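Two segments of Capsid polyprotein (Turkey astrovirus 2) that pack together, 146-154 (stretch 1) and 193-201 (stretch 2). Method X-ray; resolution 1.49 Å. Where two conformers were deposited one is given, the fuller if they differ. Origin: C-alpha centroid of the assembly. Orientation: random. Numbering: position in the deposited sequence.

Stretch 1, residues 146-154: MGDTNGRRA
Stretch 2 193-201: SDTKQQFLD

A β-hairpin in stretch 1 lays its turn against the first turns of a helix in stretch 2, without a hydrogen bond between them; together they bury 289 Å². The hairpin backbone is tied by Met146 N to Ala154 O (3.0 Å), Ala154 N to Met146 O (2.8 Å) and Asp148 N to Arg152 O (3.2 Å). Asp148 to Gly151 form a type I turn, closed by Gly151 N to Asp148 O (3.0 Å). Asp148 (chi1 p) suits this corner because its OD1 accepts from Asn150 N (2.8 Å) and Arg152 N (3.0 Å).

The helix starts at Lys196, with Thr195 (chi1 p) as N-cap: Gln198 N donates to Thr195 OG1 (3.2 Å), and Thr195 N returns a bond to Gln198 OE1 (2.9 Å).

Contact is by packing; the backbones come closest at Gly151 CA and Lys196 CA, 5.9 Å apart. Buried Phe199 (t, chi2 80°) points toward the hairpin, its flat apolar ring suiting the space beside two glycines; its CE2 lies 3.5 Å from Asp148 O, which sits at the ring edge. Leu200 (m, t) also points toward the turn, offering apolar methyls, with CD2 3.7 Å from Gly151 N. Extended Lys196 (all t) starts sideways and brings CE 3.5 Å from Gly151 O; its methylenes pack while the residue stays exposed, as suits a charge. Glycine suits 151, with phi/psi 77/26: a CB would clash with Leu200 CD1. At Gly147 (-150/150), one would clash with Phe199 CZ.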

ATOM      1  N   MET C 146     -13.075   7.816  -2.712  1.00  8.29           N
ATOM      2  CA  MET C 146     -12.073   7.066  -2.028  0.50  7.67           C
ATOM      3  C   MET C 146     -11.914   7.638  -0.659  1.00  8.17           C
ATOM      4  O   MET C 146     -12.220   8.772  -0.377  1.00  8.32           O
ATOM      5  CB  MET C 146     -10.720   7.111  -2.758  0.50  7.46           C
ATOM      6  CG  MET C 146     -10.748   6.732  -4.244  0.50  5.32           C
ATOM      7  SD  MET C 146     -11.011   4.968  -4.526  0.50  3.34           S
ATOM      8  CE  MET C 146      -9.491   4.248  -3.903  0.50  4.26           C
ATOM      9  N   GLY C 147     -11.220   6.923   0.179  1.00  7.88           N
ATOM     10  CA  GLY C 147     -10.762   7.409   1.460  1.00  7.60           C
ATOM     11  C   GLY C 147      -9.477   6.735   1.862  1.00  7.36           C
ATOM     12  O   GLY C 147      -9.241   5.583   1.510  1.00  6.87           O
ATOM     13  N   ASP C 148      -8.655   7.458   2.610  1.00  7.55           N
ATOM     14  CA  ASP C 148      -7.441   6.883   3.158  1.00  7.79           C
ATOM     15  C   ASP C 148      -7.778   6.107   4.427  1.00  8.00           C
ATOM     16  O   ASP C 148      -8.920   6.040   4.824  1.00  7.84           O
ATOM     17  CB  ASP C 148      -6.318   7.913   3.337  1.00  7.72           C
ATOM     18  CG  ASP C 148      -6.558   8.866   4.482  1.00  7.96           C
ATOM     19  OD1 ASP C 148      -7.440   8.596   5.299  1.00  7.35           O
ATOM     20  OD2 ASP C 148      -5.844   9.875   4.540  1.00  9.47           O
ATOM     21  N   THR C 149      -6.771   5.511   5.041  1.00  8.52           N
ATOM     22  CA  THR C 149      -6.985   4.645   6.186  1.00  8.84           C
ATOM     23  C   THR C 149      -7.418   5.389   7.441  1.00  9.37           C
ATOM     24  O   THR C 149      -7.786   4.773   8.418  1.00  9.78           O
ATOM     25  CB  THR C 149      -5.783   3.731   6.444  1.00  8.60           C
ATOM     26  OG1 THR C 149      -4.578   4.486   6.328  1.00  9.01           O
ATOM     27  CG2 THR C 149      -5.772   2.606   5.406  1.00  9.67           C
ATOM     28  N   ASN C 150      -7.365   6.716   7.393  1.00  9.37           N
ATOM     29  CA  ASN C 150      -7.853   7.549   8.490  1.00  9.49           C
ATOM     30  C   ASN C 150      -9.266   8.045   8.244  1.00  9.37           C
ATOM     31  O   ASN C 150      -9.804   8.790   9.046  1.00  9.98           O
ATOM     32  CB  ASN C 150      -6.947   8.758   8.712  1.00  9.22           C
ATOM     33  CG  ASN C 150      -5.582   8.380   9.211  1.00  9.82           C
ATOM     34  OD1 ASN C 150      -5.427   7.441   9.973  1.00 11.38           O
ATOM     35  ND2 ASN C 150      -4.581   9.125   8.777  1.00 11.45           N
ATOM     36  N   GLY C 151      -9.869   7.629   7.136  1.00  8.77           N
ATOM     37  CA  GLY C 151     -11.186   8.126   6.783  1.00  8.62           C
ATOM     38  C   GLY C 151     -11.212   9.534   6.204  1.00  8.15           C
ATOM     39  O   GLY C 151     -12.210  10.224   6.295  1.00  8.54           O
ATOM     40  N   ARG C 152     -10.111   9.949   5.593  1.00  8.40           N
ATOM     41  CA  ARG C 152     -10.049  11.260   4.965  1.00  8.37           C
ATOM     42  C   ARG C 152     -10.442  11.080   3.511  1.00  8.63           C
ATOM     43  O   ARG C 152      -9.730  10.449   2.740  1.00  8.79           O
ATOM     44  CB  ARG C 152      -8.635  11.819   5.051  1.00  8.08           C
ATOM     45  CG  ARG C 152      -8.533  13.284   4.681  1.00  8.34           C
ATOM     46  CD  ARG C 152      -7.103  13.766   4.737  1.00  8.41           C
ATOM     47  NE  ARG C 152      -7.013  15.219   4.624  1.00  8.81           N
ATOM     48  CZ  ARG C 152      -7.084  16.060   5.646  1.00  9.06           C
ATOM     49  NH1 ARG C 152      -7.254  15.615   6.883  1.00 10.50           N
ATOM     50  NH2 ARG C 152      -6.992  17.358   5.421  1.00 10.13           N
ATOM     51  N   ARG C 153     -11.591  11.641   3.160  1.00  8.49           N
ATOM     52  CA  ARG C 153     -12.173  11.491   1.838  1.00  8.88           C
ATOM     53  C   ARG C 153     -11.289  12.104   0.763  1.00  8.42           C
ATOM     54  O   ARG C 153     -10.662  13.138   0.963  1.00  8.54           O
ATOM     55  CB  ARG C 153     -13.565  12.129   1.792  1.00  9.51           C
ATOM     56  CG  ARG C 153     -14.431  11.737   0.590  1.00 11.95           C
ATOM     57  CD  ARG C 153     -15.412  10.686   1.011  1.00 12.78           C
ATOM     58  NE  ARG C 153     -16.380  10.257   0.003  1.00 11.41           N
ATOM     59  CZ  ARG C 153     -17.685  10.474   0.087  1.00 11.51           C
ATOM     60  NH1 ARG C 153     -18.183  11.162   1.105  1.00 12.60           N
ATOM     61  NH2 ARG C 153     -18.494   9.999  -0.843  1.00 11.39           N
ATOM     62  N   ALA C 154     -11.276  11.435  -0.386  1.00  7.86           N
ATOM     63  CA  ALA C 154     -10.433  11.780  -1.524  1.00  8.46           C
ATOM     64  C   ALA C 154     -11.091  11.331  -2.823  1.00  8.04           C
ATOM     65  O   ALA C 154     -12.127  10.701  -2.807  1.00  8.22           O
ATOM     66  CB  ALA C 154      -9.065  11.139  -1.384  1.00  8.51           C
ATOM     67  N   SER C 193     -23.065   6.194  -0.230  1.00 15.57           N
ATOM     68  CA  SER C 193     -24.034   6.245   0.860  1.00 16.52           C
ATOM     69  C   SER C 193     -23.427   6.204   2.269  1.00 16.48           C
ATOM     70  O   SER C 193     -24.149   6.226   3.253  1.00 17.31           O
ATOM     71  CB  SER C 193     -25.070   5.137   0.695  1.00 16.87           C
ATOM     72  OG  SER C 193     -24.444   3.913   0.391  1.00 19.63           O
ATOM     73  N   ASP C 194     -22.103   6.146   2.361  1.00 15.62           N
ATOM     74  CA  ASP C 194     -21.426   6.035   3.650  1.00 15.08           C
ATOM     75  C   ASP C 194     -20.932   7.364   4.196  1.00 14.40           C
ATOM     76  O   ASP C 194     -20.346   8.165   3.484  1.00 13.84           O
ATOM     77  CB  ASP C 194     -20.202   5.108   3.557  1.00 14.95           C
ATOM     78  CG  ASP C 194     -20.547   3.646   3.714  1.00 16.64           C
ATOM     79  OD1 ASP C 194     -21.731   3.327   3.862  1.00 17.53           O
ATOM     80  OD2 ASP C 194     -19.611   2.821   3.693  1.00 16.71           O
ATOM     81  N   THR C 195     -21.159   7.561   5.487  1.00 14.03           N
ATOM     82  CA  THR C 195     -20.591   8.659   6.236  1.00 13.82           C
ATOM     83  C   THR C 195     -19.169   8.228   6.548  1.00 13.36           C
ATOM     84  O   THR C 195     -18.793   7.104   6.262  1.00 13.10           O
ATOM     85  CB  THR C 195     -21.307   8.878   7.568  1.00 14.01           C
ATOM     86  OG1 THR C 195     -21.150   7.713   8.378  1.00 14.69           O
ATOM     87  CG2 THR C 195     -22.780   9.146   7.356  1.00 14.10           C
ATOM     88  N   LYS C 196     -18.382   9.115   7.134  1.00 13.19           N
ATOM     89  CA  LYS C 196     -17.010   8.771   7.469  1.00 13.06           C
ATOM     90  C   LYS C 196     -16.975   7.627   8.474  1.00 13.20           C
ATOM     91  O   LYS C 196     -16.162   6.734   8.366  1.00 12.36           O
ATOM     92  CB  LYS C 196     -16.273   9.988   8.024  1.00 12.95           C
ATOM     93  CG  LYS C 196     -14.886   9.701   8.568  1.00 14.17           C
ATOM     94  CD  LYS C 196     -14.257  10.969   9.112  1.00 15.28           C
ATOM     95  CE  LYS C 196     -12.908  10.694   9.732  1.00 16.20           C
ATOM     96  NZ  LYS C 196     -12.299  11.940  10.225  1.00 18.53           N
ATOM     97  N   GLN C 197     -17.854   7.664   9.464  1.00 13.23           N
ATOM     98  CA  GLN C 197     -17.871   6.600  10.452  1.00 13.86           C
ATOM     99  C   GLN C 197     -18.239   5.267   9.817  1.00 12.99           C
ATOM    100  O   GLN C 197     -17.684   4.246  10.164  1.00 12.82           O
ATOM    101  CB  GLN C 197     -18.808   6.920  11.619  1.00 14.49           C
ATOM    102  CG  GLN C 197     -18.588   5.987  12.795  1.00 18.14           C
ATOM    103  CD  GLN C 197     -17.122   5.902  13.196  1.00 22.24           C
ATOM    104  OE1 GLN C 197     -16.470   6.919  13.432  1.00 24.53           O
ATOM    105  NE2 GLN C 197     -16.596   4.686  13.259  1.00 24.25           N
ATOM    106  N   GLN C 198     -19.196   5.288   8.903  1.00 12.65           N
ATOM    107  CA  GLN C 198     -19.592   4.085   8.195  1.00 12.27           C
ATOM    108  C   GLN C 198     -18.460   3.548   7.327  1.00 11.79           C
ATOM    109  O   GLN C 198     -18.254   2.350   7.253  1.00 11.64           O
ATOM    110  CB  GLN C 198     -20.851   4.331   7.367  1.00 12.82           C
ATOM    111  CG  GLN C 198     -22.074   4.595   8.234  1.00 14.57           C
ATOM    112  CD  GLN C 198     -23.271   4.960   7.407  1.00 17.90           C
ATOM    113  OE1 GLN C 198     -23.209   5.845   6.572  1.00 17.71           O
ATOM    114  NE2 GLN C 198     -24.384   4.277   7.644  1.00 20.18           N
ATOM    115  N   PHE C 199     -17.730   4.442   6.681  1.00 11.16           N
ATOM    116  CA  PHE C 199     -16.622   3.994   5.859  1.00 10.45           C
ATOM    117  C   PHE C 199     -15.586   3.273   6.717  1.00 10.98           C
ATOM    118  O   PHE C 199     -15.178   2.174   6.391  1.00 10.33           O
ATOM    119  CB  PHE C 199     -15.975   5.209   5.172  1.00 10.02           C
ATOM    120  CG  PHE C 199     -14.635   4.924   4.544  1.00  9.33           C
ATOM    121  CD1 PHE C 199     -14.552   4.313   3.316  1.00  9.49           C
ATOM    122  CD2 PHE C 199     -13.469   5.278   5.184  1.00  8.78           C
ATOM    123  CE1 PHE C 199     -13.326   4.060   2.736  1.00  8.26           C
ATOM    124  CE2 PHE C 199     -12.239   5.019   4.611  1.00  8.96           C
ATOM    125  CZ  PHE C 199     -12.174   4.413   3.386  1.00  8.93           C
ATOM    126  N   LEU C 200     -15.193   3.879   7.830  1.00 10.76           N
ATOM    127  CA  LEU C 200     -14.231   3.255   8.734  1.00 11.24           C
ATOM    128  C   LEU C 200     -14.743   1.943   9.338  1.00 11.82           C
ATOM    129  O   LEU C 200     -13.993   0.988   9.480  1.00 12.53           O
ATOM    130  CB  LEU C 200     -13.791   4.236   9.823  1.00 11.10           C
ATOM    131  CG  LEU C 200     -12.906   5.383   9.319  1.00 11.54           C
ATOM    132  CD1 LEU C 200     -12.686   6.421  10.403  1.00 13.09           C
ATOM    133  CD2 LEU C 200     -11.582   4.846   8.815  1.00 11.63           C
ATOM    134  N   ASP C 201     -16.017   1.912   9.710  1.00 12.58           N
ATOM    135  CA  ASP C 201     -16.598   0.697  10.267  1.00 13.40           C
ATOM    136  C   ASP C 201     -16.633  -0.448   9.256  1.00 13.13           C
ATOM    137  O   ASP C 201     -16.368  -1.589   9.587  1.00 13.77           O
ATOM    138  CB  ASP C 201     -18.023   0.958  10.761  1.00 13.95           C
ATOM    139  CG  ASP C 201     -18.069   1.826  12.000  1.00 16.49           C
ATOM    140  OD1 ASP C 201     -17.029   2.039  12.631  1.00 19.64           O
ATOM    141  OD2 ASP C 201     -19.177   2.275  12.351  1.00 20.91           O
TER